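Local coordinates for protein Na Glutathione S-transferase 1 (Necator americanus, PDB 2ON7) that probably catalyses the conjugation of glutathione to electrophilic compounds, as a glutathione S-transferase of a human hookworm, at residues E180-E183 with H184-K187; S161-N164 with A165-T169; L153-V156 with D157-S161. One frame throughout, in Å; residues are numbered along the deposited sequence.

Interaction 1 (E180-E183 with H184-K187); sequences EVKE and HMEK
Glu180, Val181, Lys182 and Glu183 offer four successive carbonyls to the amides one turn further on, and the backbone bonds come first because they fix the spacing from which the side chains project. His184 N binds Glu180 O at 2.9 Å and Met185 N binds Val181 O at 3.0 Å. The turn continues with Glu186 N on Lys182 O at 3.1 Å and Lys187 N on Glu183 O at 3.0 Å. Of the four, the Met185 bond is nearly straight, with 171° at the hydrogen, whereas those of His184 and Lys187 are clearly bent.

These four residues and their partners make up most of helix 179-189, an amphipathic helix of the all-helical C-terminal domain of glutathione S-transferases. Val181 turns to Phe133 and Thr137 of helix 117-141 and to Asn164 of helix 155-168; Met185 also packs on the latter helix. Lys182, Glu183 and Glu186 occupy the exposed flank.

Apolar contact between side chains is slight. Met185 bends at its last torsion (chi3 60°), which carries CE back along the helix to 4.5 Å from Lys182 CG. Elsewhere, aliphatic carbons lean on carbonyl oxygens of the preceding turn: Glu186 CG lies 3.4 Å from Lys182 O, and Lys187 CB lies 3.4 Å from Glu183 O.

Charge adds a looser component. Lys182 NZ and Glu186 OE1 are 4.3 Å apart, too far for a salt bridge, yet their attraction may still favour this pairing across one turn at the surface. Lys187 instead forms a cation-pi contact with Phe147. The buried His184 sends its ring away from this turn, where ND1 makes a weak hydrogen bond to Gly146 O and NE2 another to Asp157 O.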
ATOM      1  N   GLU A 180      18.148  13.336 -12.218  1.00  6.23           N
ATOM      2  CA  GLU A 180      16.713  13.308 -12.576  1.00  6.78           C
ATOM      3  C   GLU A 180      15.733  13.448 -11.385  1.00  6.92           C
ATOM      4  O   GLU A 180      14.736  14.180 -11.470  1.00  7.24           O
ATOM      5  CB  GLU A 180      16.362  12.015 -13.332  1.00  5.74           C
ATOM      6  CG  GLU A 180      17.108  11.831 -14.634  1.00  9.61           C
ATOM      7  CD  GLU A 180      18.511  11.328 -14.408  1.00  9.67           C
ATOM      8  OE1 GLU A 180      18.742  10.640 -13.384  1.00 12.77           O
ATOM      9  OE2 GLU A 180      19.370  11.636 -15.231  1.00  8.52           O
ATOM     10  N   VAL A 181      15.998  12.712 -10.310  1.00  6.61           N
ATOM     11  CA  VAL A 181      15.182  12.780  -9.101  1.00  7.20           C
ATOM     12  C   VAL A 181      15.189  14.203  -8.515  1.00  7.93           C
ATOM     13  O   VAL A 181      14.155  14.727  -8.136  1.00  8.06           O
ATOM     14  CB  VAL A 181      15.667  11.744  -8.039  1.00  6.89           C
ATOM     15  CG1 VAL A 181      15.005  11.987  -6.709  1.00  4.20           C
ATOM     16  CG2 VAL A 181      15.470  10.340  -8.530  1.00  4.15           C
ATOM     17  N   LYS A 182      16.374  14.806  -8.451  1.00  8.50           N
ATOM     18  CA  LYS A 182      16.526  16.182  -8.014  1.00  9.24           C
ATOM     19  C   LYS A 182      15.722  17.176  -8.895  1.00  9.51           C
ATOM     20  O   LYS A 182      14.911  17.956  -8.352  1.00  8.70           O
ATOM     21  CB  LYS A 182      18.008  16.530  -7.963  1.00  9.58           C
ATOM     22  CG  LYS A 182      18.330  17.871  -7.386  1.00 10.44           C
ATOM     23  CD  LYS A 182      19.708  18.241  -7.860  1.00 13.94           C
ATOM     24  CE  LYS A 182      20.563  18.768  -6.736  1.00 16.30           C
ATOM     25  NZ  LYS A 182      19.916  19.984  -6.170  1.00 18.79           N
ATOM     26  N   GLU A 183      15.941  17.123 -10.231  1.00  8.84           N
ATOM     27  CA  GLU A 183      15.139  17.875 -11.217  1.00  8.69           C
ATOM     28  C   GLU A 183      13.617  17.720 -10.999  1.00  8.12           C
ATOM     29  O   GLU A 183      12.863  18.703 -11.151  1.00  7.49           O
ATOM     30  CB  GLU A 183      15.482  17.452 -12.649  1.00  8.42           C
ATOM     31  CG  GLU A 183      16.908  17.862 -13.147  1.00 10.36           C
ATOM     32  CD  GLU A 183      17.243  17.296 -14.558  1.00 10.09           C
ATOM     33  OE1 GLU A 183      16.691  16.220 -14.938  1.00 11.81           O
ATOM     34  OE2 GLU A 183      18.058  17.935 -15.270  1.00  7.99           O
ATOM     35  N   HIS A 184      13.183  16.502 -10.651  1.00  7.04           N
ATOM     36  CA  HIS A 184      11.756  16.204 -10.420  1.00  7.65           C
ATOM     37  C   HIS A 184      11.243  16.936  -9.182  1.00  8.28           C
ATOM     38  O   HIS A 184      10.213  17.616  -9.253  1.00  9.62           O
ATOM     39  CB  HIS A 184      11.511  14.684 -10.278  1.00  7.05           C
ATOM     40  CG  HIS A 184      10.170  14.322  -9.689  1.00  5.87           C
ATOM     41  ND1 HIS A 184       8.996  14.356 -10.422  1.00  4.11           N
ATOM     42  CD2 HIS A 184       9.829  13.864  -8.455  1.00  2.00           C
ATOM     43  CE1 HIS A 184       7.991  13.972  -9.647  1.00  3.68           C
ATOM     44  NE2 HIS A 184       8.473  13.649  -8.462  1.00  2.00           N
ATOM     45  N   MET A 185      11.955  16.782  -8.055  1.00  8.34           N
ATOM     46  CA  MET A 185      11.629  17.442  -6.762  1.00  8.09           C
ATOM     47  C   MET A 185      11.494  18.973  -6.923  1.00  8.33           C
ATOM     48  O   MET A 185      10.605  19.587  -6.351  1.00  8.30           O
ATOM     49  CB  MET A 185      12.690  17.094  -5.690  1.00  7.83           C
ATOM     50  CG  MET A 185      12.553  17.842  -4.335  1.00  8.22           C
ATOM     51  SD  MET A 185      13.990  17.829  -3.206  1.00  7.20           S
ATOM     52  CE  MET A 185      15.226  18.626  -4.221  1.00  2.00           C
ATOM     53  N   GLU A 186      12.368  19.576  -7.712  1.00  7.47           N
ATOM     54  CA  GLU A 186      12.256  21.005  -7.986  1.00  7.96           C
ATOM     55  C   GLU A 186      11.135  21.415  -8.941  1.00  7.83           C
ATOM     56  O   GLU A 186      10.582  22.511  -8.797  1.00  7.25           O
ATOM     57  CB  GLU A 186      13.569  21.542  -8.514  1.00  7.55           C
ATOM     58  CG  GLU A 186      14.698  21.274  -7.565  1.00  9.24           C
ATOM     59  CD  GLU A 186      16.011  21.789  -8.090  1.00 10.11           C
ATOM     60  OE1 GLU A 186      16.678  22.511  -7.331  1.00 12.17           O
ATOM     61  OE2 GLU A 186      16.361  21.489  -9.251  1.00  8.89           O
ATOM     62  N   LYS A 187      10.829  20.560  -9.921  1.00  7.72           N
ATOM     63  CA  LYS A 187       9.775  20.841 -10.883  1.00  7.92           C
ATOM     64  C   LYS A 187       8.433  20.792 -10.171  1.00  7.65           C
ATOM     65  O   LYS A 187       7.658  21.760 -10.242  1.00  7.73           O
ATOM     66  CB  LYS A 187       9.830  19.869 -12.088  1.00  8.23           C
ATOM     67  CG  LYS A 187       8.465  19.354 -12.550  1.00  8.78           C
ATOM     68  CD  LYS A 187       8.567  18.331 -13.680  1.00  7.84           C
ATOM     69  CE  LYS A 187       7.471  18.566 -14.710  1.00  7.03           C
ATOM     70  NZ  LYS A 187       7.622  19.844 -15.488  1.00  8.28           N
TER

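Interaction 2 (S161-N164 with A165-T169); sequences SEHN and ATMLT
The buried second half of helix 155-168, a central helix of the C-terminal domain, brings Glu162 and Thr166 together on one flank and His163 and Met167 on another. Glu162 O illustrates a carbonyl gripped twice: Thr166 N reaches it at 3.1 Å and the hydroxyl Thr166 OG1 also at 3.1 Å, from opposite faces of the carbonyl plane. With OG1 anti to its own carbonyl carbon (chi1 -62°), the threonine folds its hydroxyl back over the preceding turn. That same OG1 is hydrogen-bonded to Arg12 NH2, and Glu162 OE2 forms a salt bridge with Arg12 NE. The other carboxylate oxygen, Glu162 OE1, meets Arg189 and Arg201, a cluster of positive charge that would be expected to keep the buried acid ionised.

On the second flank the side chains of His163 and Met167 run alongside each other in the same direction. Met167 CG sits over one face of the imidazole, 3.8 Å from its centroid and 28° off the ring normal, a CH-pi contact. The sulfur approaches more obliquely, Met167 SD lying 4.8 Å from the centroid of the His163 ring. Tyr95 and Tyr98 of helix 82-109 also pack against this ring.

Through Glu162 and its partner Arg12, which belongs to the thioredoxin-like N-terminal domain, this turn lies at the domain interface of the two-domain glutathione S-transferase fold.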
ATOM      1  N   SER A 161       8.475  13.948  -4.285  1.00  8.64           N
ATOM      2  CA  SER A 161       9.098  15.272  -4.185  1.00  8.60           C
ATOM      3  C   SER A 161       9.174  15.767  -2.710  1.00  8.33           C
ATOM      4  O   SER A 161      10.222  16.130  -2.228  1.00  8.83           O
ATOM      5  CB  SER A 161       8.421  16.268  -5.104  1.00  7.89           C
ATOM      6  OG  SER A 161       7.113  16.505  -4.704  1.00  6.55           O
ATOM      7  N   GLU A 162       8.066  15.731  -1.993  1.00  8.56           N
ATOM      8  CA  GLU A 162       8.045  16.107  -0.583  1.00  8.32           C
ATOM      9  C   GLU A 162       8.981  15.270   0.326  1.00  7.58           C
ATOM     10  O   GLU A 162       9.613  15.795   1.247  1.00  8.26           O
ATOM     11  CB  GLU A 162       6.596  16.056  -0.064  1.00  8.75           C
ATOM     12  CG  GLU A 162       6.445  16.228   1.459  1.00  9.86           C
ATOM     13  CD  GLU A 162       6.914  17.602   1.908  1.00 11.79           C
ATOM     14  OE1 GLU A 162       6.562  18.614   1.243  1.00  8.82           O
ATOM     15  OE2 GLU A 162       7.636  17.664   2.922  1.00 14.15           O
ATOM     16  N   HIS A 163       9.064  13.976   0.094  1.00  7.29           N
ATOM     17  CA  HIS A 163       9.996  13.171   0.878  1.00  7.50           C
ATOM     18  C   HIS A 163      11.457  13.553   0.654  1.00  6.91           C
ATOM     19  O   HIS A 163      12.220  13.654   1.605  1.00  8.16           O
ATOM     20  CB  HIS A 163       9.795  11.686   0.630  1.00  7.64           C
ATOM     21  CG  HIS A 163      10.760  10.825   1.378  1.00  7.44           C
ATOM     22  ND1 HIS A 163      11.852  10.230   0.775  1.00  3.47           N
ATOM     23  CD2 HIS A 163      10.811  10.478   2.689  1.00  7.22           C
ATOM     24  CE1 HIS A 163      12.513   9.530   1.679  1.00  3.20           C
ATOM     25  NE2 HIS A 163      11.910   9.666   2.847  1.00  3.97           N
ATOM     26  N   ASN A 164      11.833  13.788  -0.593  1.00  6.20           N
ATOM     27  CA  ASN A 164      13.184  14.172  -0.948  1.00  5.80           C
ATOM     28  C   ASN A 164      13.595  15.493  -0.292  1.00  4.98           C
ATOM     29  O   ASN A 164      14.702  15.633   0.244  1.00  3.99           O
ATOM     30  CB  ASN A 164      13.315  14.235  -2.476  1.00  6.27           C
ATOM     31  CG  ASN A 164      13.209  12.868  -3.113  1.00  8.61           C
ATOM     32  OD1 ASN A 164      13.067  12.733  -4.348  1.00  8.82           O
ATOM     33  ND2 ASN A 164      13.308  11.820  -2.268  1.00 10.17           N
ATOM     34  N   ALA A 165      12.666  16.440  -0.334  1.00  4.60           N
ATOM     35  CA  ALA A 165      12.830  17.746   0.248  1.00  4.54           C
ATOM     36  C   ALA A 165      13.105  17.592   1.749  1.00  4.12           C
ATOM     37  O   ALA A 165      14.123  18.037   2.245  1.00  3.64           O
ATOM     38  CB  ALA A 165      11.601  18.540  -0.016  1.00  4.44           C
ATOM     39  N   THR A 166      12.217  16.905   2.456  1.00  5.23           N
ATOM     40  CA  THR A 166      12.441  16.525   3.874  1.00  5.50           C
ATOM     41  C   THR A 166      13.818  15.852   4.131  1.00  6.17           C
ATOM     42  O   THR A 166      14.571  16.300   5.000  1.00  6.54           O
ATOM     43  CB  THR A 166      11.297  15.607   4.369  1.00  5.99           C
ATOM     44  OG1 THR A 166      10.059  16.314   4.307  1.00  5.29           O
ATOM     45  CG2 THR A 166      11.547  15.110   5.814  1.00  6.47           C
ATOM     46  N   MET A 167      14.144  14.796   3.377  1.00  6.27           N
ATOM     47  CA  MET A 167      15.463  14.139   3.498  1.00  7.83           C
ATOM     48  C   MET A 167      16.680  15.079   3.417  1.00  7.47           C
ATOM     49  O   MET A 167      17.504  15.073   4.333  1.00  7.16           O
ATOM     50  CB  MET A 167      15.619  12.947   2.527  1.00  8.35           C
ATOM     51  CG  MET A 167      14.792  11.740   2.969  1.00 10.97           C
ATOM     52  SD  MET A 167      15.439  11.035   4.545  1.00 16.88           S
ATOM     53  CE  MET A 167      17.178  11.180   4.332  1.00 12.97           C
ATOM     54  N   LEU A 168      16.768  15.900   2.368  1.00  7.33           N
ATOM     55  CA  LEU A 168      17.830  16.933   2.257  1.00  7.56           C
ATOM     56  C   LEU A 168      18.092  17.694   3.573  1.00  7.33           C
ATOM     57  O   LEU A 168      19.195  18.139   3.846  1.00  7.14           O
ATOM     58  CB  LEU A 168      17.520  17.931   1.117  1.00  7.50           C
ATOM     59  CG  LEU A 168      17.414  17.363  -0.310  1.00  9.24           C
ATOM     60  CD1 LEU A 168      17.492  18.442  -1.385  1.00 10.08           C
ATOM     61  CD2 LEU A 168      18.520  16.343  -0.534  1.00 11.00           C
ATOM     62  N   THR A 169      17.051  17.839   4.372  1.00  7.28           N
ATOM     63  CA  THR A 169      17.143  18.494   5.662  1.00  7.86           C
ATOM     64  C   THR A 169      17.831  17.612   6.733  1.00  6.88           C
ATOM     65  O   THR A 169      18.225  18.101   7.793  1.00  6.03           O
ATOM     66  CB  THR A 169      15.727  18.894   6.113  1.00  7.89           C
ATOM     67  OG1 THR A 169      15.175  19.810   5.150  1.00 10.87           O
ATOM     68  CG2 THR A 169      15.788  19.568   7.395  1.00 10.30           C
TER

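Interaction 3 (L153-V156 with D157-S161); sequences LTWV and DLLVS
Leu153 and Leu158 cross at about a right angle over the first turn of helix 155-168, one methyl group fitted against another, with Leu153 CD2 3.8 Å from Leu158 CD2. The same methyl also rests on Asp157 CB, at 3.6 Å, and so sits between the leucine and the aspartate, whose polar end emerges next to the backbone of Thr154.

There Asp157 OD1 accepts Thr154 N at 2.9 Å in a nearly straight bond (171° at the hydrogen), met on the anti side of the carboxylate and 16° out of its plane. Asp157 OD2 turns to Leu148 N, so two backbone amides fix the carboxylate's rotation.

On another flank, Trp155 holds CG between its backbone N and carbonyl carbon (chi1 63°), and its indole extends alongside Leu159. The bump on Leu159 is CD1, which meets the benzo end obliquely, 3.8 Å from Trp155 CZ3; Val156 CG1 reaches the same methyl about at right angles to this, at a longer 4.3 Å. The indole also packs against Leu65 and Ala72 of helix 64-75 and Ala92 of helix 82-109.

Leu153 (N') and Leu158 (N4) form a hydrophobic staple around Thr154 (N-cap) and Asp157 (N3). Of the capping box only the Asp157 half is made, Thr154 OG1 being 4.2 Å from Asp157 N, a helix start familiar from the glutathione S-transferase C-terminal domain.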
ATOM      1  N   LEU A 153       0.556  16.194 -13.354  1.00 11.80           N
ATOM      2  CA  LEU A 153       0.729  15.907 -11.929  1.00 11.70           C
ATOM      3  C   LEU A 153      -0.237  14.807 -11.483  1.00 11.34           C
ATOM      4  O   LEU A 153      -1.418  14.829 -11.827  1.00 12.12           O
ATOM      5  CB  LEU A 153       0.498  17.205 -11.094  1.00 12.47           C
ATOM      6  CG  LEU A 153       0.578  17.321  -9.548  1.00 13.44           C
ATOM      7  CD1 LEU A 153      -0.422  16.427  -8.826  1.00 16.65           C
ATOM      8  CD2 LEU A 153       1.988  16.999  -8.977  1.00 16.27           C
ATOM      9  N   THR A 154       0.283  13.841 -10.738  1.00 10.94           N
ATOM     10  CA  THR A 154      -0.525  12.894  -9.984  1.00 10.33           C
ATOM     11  C   THR A 154      -0.001  12.912  -8.553  1.00 10.11           C
ATOM     12  O   THR A 154       1.076  13.462  -8.304  1.00 10.62           O
ATOM     13  CB  THR A 154      -0.408  11.445 -10.533  1.00  9.57           C
ATOM     14  OG1 THR A 154       0.896  10.935 -10.244  1.00  9.92           O
ATOM     15  CG2 THR A 154      -0.666  11.372 -12.043  1.00  8.57           C
ATOM     16  N   TRP A 155      -0.734  12.297  -7.624  1.00  9.22           N
ATOM     17  CA  TRP A 155      -0.358  12.284  -6.203  1.00  8.30           C
ATOM     18  C   TRP A 155       0.997  11.669  -5.850  1.00  9.65           C
ATOM     19  O   TRP A 155       1.562  12.050  -4.826  1.00 11.12           O
ATOM     20  CB  TRP A 155      -1.485  11.660  -5.315  1.00  7.83           C
ATOM     21  CG  TRP A 155      -1.856  10.208  -5.541  1.00  5.84           C
ATOM     22  CD1 TRP A 155      -2.639   9.699  -6.552  1.00  5.67           C
ATOM     23  CD2 TRP A 155      -1.525   9.084  -4.698  1.00  4.42           C
ATOM     24  NE1 TRP A 155      -2.777   8.334  -6.397  1.00  5.44           N
ATOM     25  CE2 TRP A 155      -2.108   7.940  -5.270  1.00  2.50           C
ATOM     26  CE3 TRP A 155      -0.777   8.942  -3.513  1.00  7.71           C
ATOM     27  CZ2 TRP A 155      -1.954   6.657  -4.709  1.00  7.30           C
ATOM     28  CZ3 TRP A 155      -0.635   7.669  -2.936  1.00  6.17           C
ATOM     29  CH2 TRP A 155      -1.236   6.539  -3.535  1.00  7.07           C
ATOM     30  N   VAL A 156       1.516  10.684  -6.611  1.00 10.64           N
ATOM     31  CA  VAL A 156       2.877  10.181  -6.308  1.00  9.55           C
ATOM     32  C   VAL A 156       3.954  11.255  -6.475  1.00  8.79           C
ATOM     33  O   VAL A 156       4.918  11.264  -5.722  1.00  8.93           O
ATOM     34  CB  VAL A 156       3.423   9.041  -7.208  1.00 10.01           C
ATOM     35  CG1 VAL A 156       3.531   7.759  -6.449  1.00 10.61           C
ATOM     36  CG2 VAL A 156       2.784   8.974  -8.544  1.00  8.80           C
ATOM     37  N   ASP A 157       3.834  12.087  -7.505  1.00  7.85           N
ATOM     38  CA  ASP A 157       4.741  13.236  -7.676  1.00  7.60           C
ATOM     39  C   ASP A 157       5.010  13.970  -6.312  1.00  8.46           C
ATOM     40  O   ASP A 157       6.139  14.319  -5.987  1.00  8.86           O
ATOM     41  CB  ASP A 157       4.177  14.173  -8.753  1.00  6.09           C
ATOM     42  CG  ASP A 157       4.191  13.519 -10.165  1.00  4.96           C
ATOM     43  OD1 ASP A 157       3.179  13.566 -10.899  1.00  2.00           O
ATOM     44  OD2 ASP A 157       5.243  12.920 -10.520  1.00  3.99           O
ATOM     45  N   LEU A 158       3.963  14.108  -5.507  1.00  9.24           N
ATOM     46  CA  LEU A 158       3.985  14.850  -4.257  1.00  9.95           C
ATOM     47  C   LEU A 158       4.630  14.054  -3.158  1.00  9.79           C
ATOM     48  O   LEU A 158       5.495  14.557  -2.440  1.00  9.60           O
ATOM     49  CB  LEU A 158       2.553  15.218  -3.851  1.00  9.82           C
ATOM     50  CG  LEU A 158       1.614  15.847  -4.863  1.00  9.96           C
ATOM     51  CD1 LEU A 158       0.218  15.865  -4.246  1.00  7.15           C
ATOM     52  CD2 LEU A 158       2.081  17.274  -5.184  1.00  9.78           C
ATOM     53  N   LEU A 159       4.195  12.808  -3.035  1.00 10.09           N
ATOM     54  CA  LEU A 159       4.808  11.863  -2.124  1.00 10.39           C
ATOM     55  C   LEU A 159       6.320  11.904  -2.173  1.00 10.00           C
ATOM     56  O   LEU A 159       6.988  12.084  -1.131  1.00 11.40           O
ATOM     57  CB  LEU A 159       4.355  10.445  -2.459  1.00 10.30           C
ATOM     58  CG  LEU A 159       3.101   9.854  -1.825  1.00 12.45           C
ATOM     59  CD1 LEU A 159       3.027   8.369  -2.243  1.00  8.51           C
ATOM     60  CD2 LEU A 159       3.032  10.060  -0.245  1.00  8.73           C
ATOM     61  N   VAL A 160       6.838  11.721  -3.380  1.00  8.87           N
ATOM     62  CA  VAL A 160       8.277  11.575  -3.678  1.00  8.59           C
ATOM     63  C   VAL A 160       9.032  12.916  -3.652  1.00  8.74           C
ATOM     64  O   VAL A 160      10.120  13.014  -3.073  1.00  8.84           O
ATOM     65  CB  VAL A 160       8.472  10.888  -5.083  1.00  8.27           C
ATOM     66  CG1 VAL A 160       9.917  10.785  -5.477  1.00  6.64           C
ATOM     67  CG2 VAL A 160       7.778   9.527  -5.128  1.00  6.37           C
ATOM     68  N   SER A 161       8.475  13.948  -4.285  1.00  8.64           N
ATOM     69  CA  SER A 161       9.098  15.272  -4.185  1.00  8.60           C
ATOM     70  C   SER A 161       9.174  15.767  -2.710  1.00  8.33           C
ATOM     71  O   SER A 161      10.222  16.130  -2.228  1.00  8.83           O
ATOM     72  CB  SER A 161       8.421  16.268  -5.104  1.00  7.89           C
ATOM     73  OG  SER A 161       7.113  16.505  -4.704  1.00  6.55           O
TER

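How the interactions relate
Interactions 2 and 3 divide one helix, 155-168, between them: interaction 3 builds its beginning, interaction 2 its second half, their centres about 12 Å apart and Ser161 common to both. Interaction 1, on the next helix, lies about 11 Å from the centre of each and spans the junction. Met185 CG rests on Ser161 O at 3.6 Å, and Met185 SD comes within 3.5 Å of Ala165 N, while His184 CE1 stands 3.1 Å from Asp157 OD2. The capped helix is packed along one flank by helix 179-189, while both interaction 3, through Trp155, and interaction 2, through Glu162 and Thr166 bonds to Arg12, face the N-terminal domain, which in this family supplies most of the glutathione site.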